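Local coordinates for MutT/nudix family protein (Shewanella oneidensis, PDB 3GZ5) that regulates transcription of NAD-metabolism genes in an ADP-ribose-dependent manner, coupling a Nudix domain that probably senses the ligand to a DNA-binding winged helix, at residues 29-33 against 112-116; 164-168 against 225-230. All coordinates share one frame; numbering follows the deposited sequence.

Interaction 1 (29-33 against 112-116); sequences LFTYH and LMSYQ
The His33 imidazole and the Tyr115 phenol ring lie face against face, centroids 3.5 Å apart and planes only 7° from parallel. CE2 of Tyr115 sits over the middle of the imidazole, while His33 ND1 sits over the middle of the phenol ring. His33 CB adds a CH-pi contact on the tyrosine, and Thr31 CG2 meets that ring at its edge, in its plane. In both residues CG is anti to the backbone N (chi1 -168° in His33, 178° in Tyr115), which extends the rings from their backbones toward each other.

Behind the stack, Thr31 OG1 donates to Met113 O at 2.7 Å, approaching a little off the carbonyl plane. A water bridges the backbones here, donating to Tyr32 O and accepting from Tyr115 N. Further back, Met113 N donates to Phe30 O at 3.2 Å, part of the parallel bridge of Phe30 with Leu112, whose CD2 packs on Phe30 CB. The Leu29 and Met113 side chains cross at roughly a right angle, with Leu29 CD1 on Met113 CG at 3.7 Å.

The case illustrates how a parallel strand pairing in a Nudix fold can be prolonged by side chains where the ladder ends: strand 22-33 pairs with strand 104-112, whose chain then turns toward helix 116-119. Trp130 of strand 128-132 touches Leu29, Thr31, Met113 and Tyr115, helix 68-80 packs on Leu29 and Met113, and helix 176-187 meets Tyr32.

Interaction 2 (164-168 against 225-230); sequences LVPGF and LKPDTA
Thr229, whose methyl reaches across to Leu164, holds Lys226 O twice within its own turn: through OG1 at 2.7 Å, in the carbonyl plane and on a lone pair, and through its N at 3.0 Å. The hydroxyl bond sets the side chain's rotation (chi1 -59° to OG1), leaving CG2 anti to the backbone N and pointing the methyl to Leu164 O and Leu164 CB. Close by, a water links the two segments, accepting from Leu164 N and donating to Thr229 O at 2.7 Å.

Two short 3-10 turns face each other. The contact joins the turn after helix 145-162 to the turn after strand 220-225, the middle strand of the antiparallel sheet of the winged-helix fold.

Most of the remaining contact is apolar. Leu225 CD1 stands over the centre of the Phe168 ring, 3.5 Å from its centroid and 4° off the normal, and the same methyl presses on the backbone at Gly167 C, 3.6 Å away. Thr229 CG2 comes to Phe168 CE2 obliquely, whereas Ala230 N lies at the ring's edge. Beyond the segments, Tyr86 meets the Phe168 ring, and Glu172 OE2 accepts from Leu225 N.

How the interactions relate
Interaction 1 lies within the Nudix domain, and interaction 2 joins the loops after helix 145-162 and strand 220-225, the latter in the winged-helix sheet, yet their centres are only 13 Å apart and they touch directly. Leu112 is the joint: its CD1 comes within 3.2 Å of Val165 O and 4.1 Å of Pro166 CA, and its CB packs on Phe168 CB at 3.8 Å. The residue that forms the parallel bridge with Phe30 thus packs the end of the Nudix sheet against the 3-10 turn of 164-168. The bound sodium ion belongs to the interaction 1 side, about 9 Å from the side chain of Tyr115, at a site formed by Ile122, Val125 and Val128.

Interaction 1 (29-33 against 112-116)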
loop_
_atom_site.group_PDB
_atom_site.type_symbol
_atom_site.label_atom_id
_atom_site.label_comp_id
_atom_site.label_asym_id
_atom_site.label_seq_id
_atom_site.Cartn_x
_atom_site.Cartn_y
_atom_site.Cartn_z
ATOM N N LEU B 29 -3.850 -11.405 -10.426
ATOM C CA LEU B 29 -4.862 -10.903 -11.314
ATOM C C LEU B 29 -6.147 -11.679 -11.057
ATOM O O LEU B 29 -6.171 -12.908 -11.219
ATOM C CB LEU B 29 -4.408 -11.089 -12.753
ATOM C CG LEU B 29 -5.407 -10.933 -13.907
ATOM C CD1 LEU B 29 -5.871 -9.493 -14.077
ATOM C CD2 LEU B 29 -4.764 -11.451 -15.211
ATOM N N PHE B 30 -7.197 -10.957 -10.654
ATOM C CA PHE B 30 -8.527 -11.523 -10.404
ATOM C C PHE B 30 -9.477 -11.155 -11.510
ATOM O O PHE B 30 -9.398 -10.081 -12.107
ATOM C CB PHE B 30 -9.160 -10.958 -9.121
ATOM C CG PHE B 30 -8.446 -11.299 -7.878
ATOM C CD1 PHE B 30 -8.700 -12.483 -7.222
ATOM C CD2 PHE B 30 -7.555 -10.416 -7.324
ATOM C CE1 PHE B 30 -8.048 -12.801 -6.032
ATOM C CE2 PHE B 30 -6.893 -10.727 -6.147
ATOM C CZ PHE B 30 -7.149 -11.929 -5.501
ATOM N N THR B 31 -10.416 -12.054 -11.747
ATOM C CA THR B 31 -11.610 -11.720 -12.509
ATOM C C THR B 31 -12.830 -12.268 -11.762
ATOM O O THR B 31 -12.718 -12.880 -10.691
ATOM C CB THR B 31 -11.526 -12.245 -13.956
ATOM O OG1 THR B 31 -12.580 -11.675 -14.729
ATOM C CG2 THR B 31 -11.624 -13.775 -14.012
ATOM N N TYR B 32 -13.999 -12.043 -12.326
ATOM C CA TYR B 32 -15.203 -12.590 -11.770
ATOM C C TYR B 32 -15.952 -13.352 -12.858
ATOM O O TYR B 32 -16.301 -12.796 -13.894
ATOM C CB TYR B 32 -16.047 -11.469 -11.178
ATOM C CG TYR B 32 -17.367 -11.943 -10.651
ATOM C CD1 TYR B 32 -17.468 -12.524 -9.384
ATOM C CD2 TYR B 32 -18.519 -11.797 -11.420
ATOM C CE1 TYR B 32 -18.687 -12.948 -8.906
ATOM C CE2 TYR B 32 -19.735 -12.219 -10.959
ATOM C CZ TYR B 32 -19.818 -12.794 -9.711
ATOM O OH TYR B 32 -21.046 -13.205 -9.284
ATOM N N HIS B 33 -16.173 -14.637 -12.629
ATOM C CA HIS B 33 -16.876 -15.448 -13.606
ATOM C C HIS B 33 -17.582 -16.626 -12.947
ATOM O O HIS B 33 -17.010 -17.307 -12.082
ATOM C CB HIS B 33 -15.904 -15.952 -14.680
ATOM C CG HIS B 33 -16.578 -16.553 -15.876
ATOM N ND1 HIS B 33 -16.430 -17.881 -16.227
ATOM C CD2 HIS B 33 -17.385 -16.002 -16.813
ATOM C CE1 HIS B 33 -17.128 -18.124 -17.321
ATOM N NE2 HIS B 33 -17.712 -16.999 -17.700
ATOM N N LEU B 112 -7.099 -6.413 -11.880
ATOM C CA LEU B 112 -8.459 -6.811 -12.213
ATOM C C LEU B 112 -8.716 -6.667 -13.703
ATOM O O LEU B 112 -8.323 -5.678 -14.332
ATOM C CB LEU B 112 -9.487 -5.978 -11.418
ATOM C CG LEU B 112 -9.613 -6.096 -9.885
ATOM C CD1 LEU B 112 -10.724 -5.180 -9.329
ATOM C CD2 LEU B 112 -9.932 -7.535 -9.500
ATOM N N MET B 113 -9.367 -7.666 -14.278
ATOM C CA MET B 113 -9.821 -7.576 -15.661
ATOM C C MET B 113 -11.070 -8.416 -15.849
ATOM O O MET B 113 -11.399 -9.229 -14.998
ATOM C CB MET B 113 -8.739 -8.031 -16.636
ATOM C CG MET B 113 -8.426 -9.543 -16.686
ATOM S SD MET B 113 -7.335 -9.840 -18.119
ATOM C CE MET B 113 -6.780 -11.459 -17.774
ATOM N N SER B 114 -11.757 -8.240 -16.972
ATOM C CA SER B 114 -12.895 -9.108 -17.250
ATOM C C SER B 114 -12.436 -10.447 -17.825
ATOM O O SER B 114 -11.463 -10.536 -18.583
ATOM C CB SER B 114 -13.894 -8.442 -18.188
ATOM O OG SER B 114 -13.554 -8.735 -19.526
ATOM N N TYR B 115 -13.169 -11.484 -17.461
ATOM C CA TYR B 115 -12.897 -12.851 -17.889
ATOM C C TYR B 115 -12.834 -13.075 -19.411
ATOM O O TYR B 115 -11.906 -13.727 -19.876
ATOM C CB TYR B 115 -13.916 -13.782 -17.223
ATOM C CG TYR B 115 -13.807 -15.233 -17.601
ATOM C CD1 TYR B 115 -12.948 -16.088 -16.914
ATOM C CD2 TYR B 115 -14.595 -15.767 -18.627
ATOM C CE1 TYR B 115 -12.864 -17.429 -17.245
ATOM C CE2 TYR B 115 -14.511 -17.111 -18.968
ATOM C CZ TYR B 115 -13.650 -17.932 -18.276
ATOM O OH TYR B 115 -13.584 -19.264 -18.603
ATOM N N GLN B 116 -13.787 -12.538 -20.179
ATOM C CA GLN B 116 -13.844 -12.811 -21.636
ATOM C C GLN B 116 -12.903 -11.941 -22.485
ATOM O O GLN B 116 -12.664 -12.240 -23.658
ATOM C CB GLN B 116 -15.275 -12.742 -22.190
ATOM C CG GLN B 116 -16.048 -14.099 -22.206
ATOM C CD GLN B 116 -15.398 -15.190 -23.090
ATOM O OE1 GLN B 116 -14.862 -14.910 -24.180
ATOM N NE2 GLN B 116 -15.452 -16.445 -22.614
HETATM O O HOH W 1 -15.480 -10.898 -15.851
#

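Interaction 2 (164-168 against 225-230)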
loop_
_atom_site.group_PDB
_atom_site.type_symbol
_atom_site.label_atom_id
_atom_site.label_comp_id
_atom_site.label_asym_id
_atom_site.label_seq_id
_atom_site.Cartn_x
_atom_site.Cartn_y
_atom_site.Cartn_z
ATOM N N LEU B 164 -15.450 1.493 -5.995
ATOM C CA LEU B 164 -16.121 0.662 -7.003
ATOM C C LEU B 164 -15.100 -0.013 -7.908
ATOM O O LEU B 164 -15.425 -0.461 -9.003
ATOM C CB LEU B 164 -17.097 1.501 -7.849
ATOM C CG LEU B 164 -18.236 2.250 -7.147
ATOM C CD1 LEU B 164 -19.045 3.073 -8.142
ATOM C CD2 LEU B 164 -19.171 1.267 -6.435
ATOM N N VAL B 165 -13.858 -0.084 -7.422
ATOM C CA VAL B 165 -12.795 -0.856 -8.031
ATOM C C VAL B 165 -13.232 -2.307 -8.389
ATOM O O VAL B 165 -12.823 -2.820 -9.445
ATOM C CB VAL B 165 -11.476 -0.796 -7.159
ATOM C CG1 VAL B 165 -10.473 -1.836 -7.582
ATOM C CG2 VAL B 165 -10.829 0.633 -7.206
ATOM N N PRO B 166 -14.069 -2.981 -7.548
ATOM C CA PRO B 166 -14.535 -4.287 -8.071
ATOM C C PRO B 166 -15.229 -4.278 -9.436
ATOM O O PRO B 166 -15.289 -5.303 -10.067
ATOM C CB PRO B 166 -15.466 -4.807 -6.971
ATOM C CG PRO B 166 -14.892 -4.169 -5.707
ATOM C CD PRO B 166 -14.554 -2.756 -6.169
ATOM N N GLY B 167 -15.721 -3.139 -9.916
ATOM C CA GLY B 167 -16.290 -3.103 -11.249
ATOM C C GLY B 167 -15.344 -3.516 -12.361
ATOM O O GLY B 167 -15.786 -4.008 -13.401
ATOM N N PHE B 168 -14.036 -3.337 -12.141
ATOM C CA PHE B 168 -13.015 -3.707 -13.140
ATOM C C PHE B 168 -12.915 -5.207 -13.440
ATOM O O PHE B 168 -12.420 -5.580 -14.498
ATOM C CB PHE B 168 -11.640 -3.104 -12.775
ATOM C CG PHE B 168 -11.580 -1.621 -12.946
ATOM C CD1 PHE B 168 -11.610 -1.057 -14.215
ATOM C CD2 PHE B 168 -11.507 -0.782 -11.850
ATOM C CE1 PHE B 168 -11.563 0.322 -14.388
ATOM C CE2 PHE B 168 -11.451 0.616 -12.008
ATOM C CZ PHE B 168 -11.487 1.161 -13.268
ATOM N N LEU B 225 -17.621 2.002 -16.352
ATOM C CA LEU B 225 -16.818 2.757 -15.399
ATOM C C LEU B 225 -16.169 3.973 -16.052
ATOM O O LEU B 225 -15.569 3.866 -17.127
ATOM C CB LEU B 225 -15.726 1.874 -14.765
ATOM C CG LEU B 225 -16.170 0.815 -13.751
ATOM C CD1 LEU B 225 -14.997 0.020 -13.175
ATOM C CD2 LEU B 225 -16.963 1.471 -12.634
ATOM N N LYS B 226 -16.307 5.123 -15.398
ATOM C CA LYS B 226 -15.441 6.255 -15.660
ATOM C C LYS B 226 -14.012 5.854 -15.292
ATOM O O LYS B 226 -13.804 5.157 -14.297
ATOM C CB LYS B 226 -15.862 7.470 -14.833
ATOM C CG LYS B 226 -17.074 8.169 -15.382
ATOM C CD LYS B 226 -17.412 9.393 -14.591
ATOM C CE LYS B 226 -18.867 9.741 -14.816
ATOM N NZ LYS B 226 -19.298 10.925 -14.024
ATOM N N PRO B 227 -13.032 6.241 -16.127
ATOM C CA PRO B 227 -11.605 6.119 -15.769
ATOM C C PRO B 227 -11.328 6.426 -14.279
ATOM O O PRO B 227 -10.673 5.619 -13.602
ATOM C CB PRO B 227 -10.938 7.170 -16.649
ATOM C CG PRO B 227 -11.814 7.164 -17.933
ATOM C CD PRO B 227 -13.229 6.773 -17.498
ATOM N N ASP B 228 -11.847 7.560 -13.781
ATOM C CA ASP B 228 -11.554 8.014 -12.406
ATOM C C ASP B 228 -12.078 7.105 -11.273
ATOM O O ASP B 228 -11.824 7.381 -10.098
ATOM C CB ASP B 228 -11.928 9.501 -12.192
ATOM C CG ASP B 228 -13.428 9.727 -11.892
ATOM O OD1 ASP B 228 -13.764 10.798 -11.323
ATOM O OD2 ASP B 228 -14.282 8.869 -12.242
ATOM N N THR B 229 -12.793 6.024 -11.629
ATOM C CA THR B 229 -13.147 4.955 -10.684
ATOM C C THR B 229 -11.904 4.422 -9.971
ATOM O O THR B 229 -11.950 4.098 -8.784
ATOM C CB THR B 229 -13.848 3.775 -11.401
ATOM O OG1 THR B 229 -15.035 4.235 -12.060
ATOM C CG2 THR B 229 -14.234 2.643 -10.411
ATOM N N ALA B 230 -10.795 4.349 -10.711
ATOM C CA ALA B 230 -9.564 3.733 -10.246
ATOM C C ALA B 230 -9.020 4.413 -8.992
ATOM O O ALA B 230 -8.510 3.748 -8.087
ATOM C CB ALA B 230 -8.508 3.761 -11.368
HETATM O O HOH W 2 -13.857 3.930 -6.918
#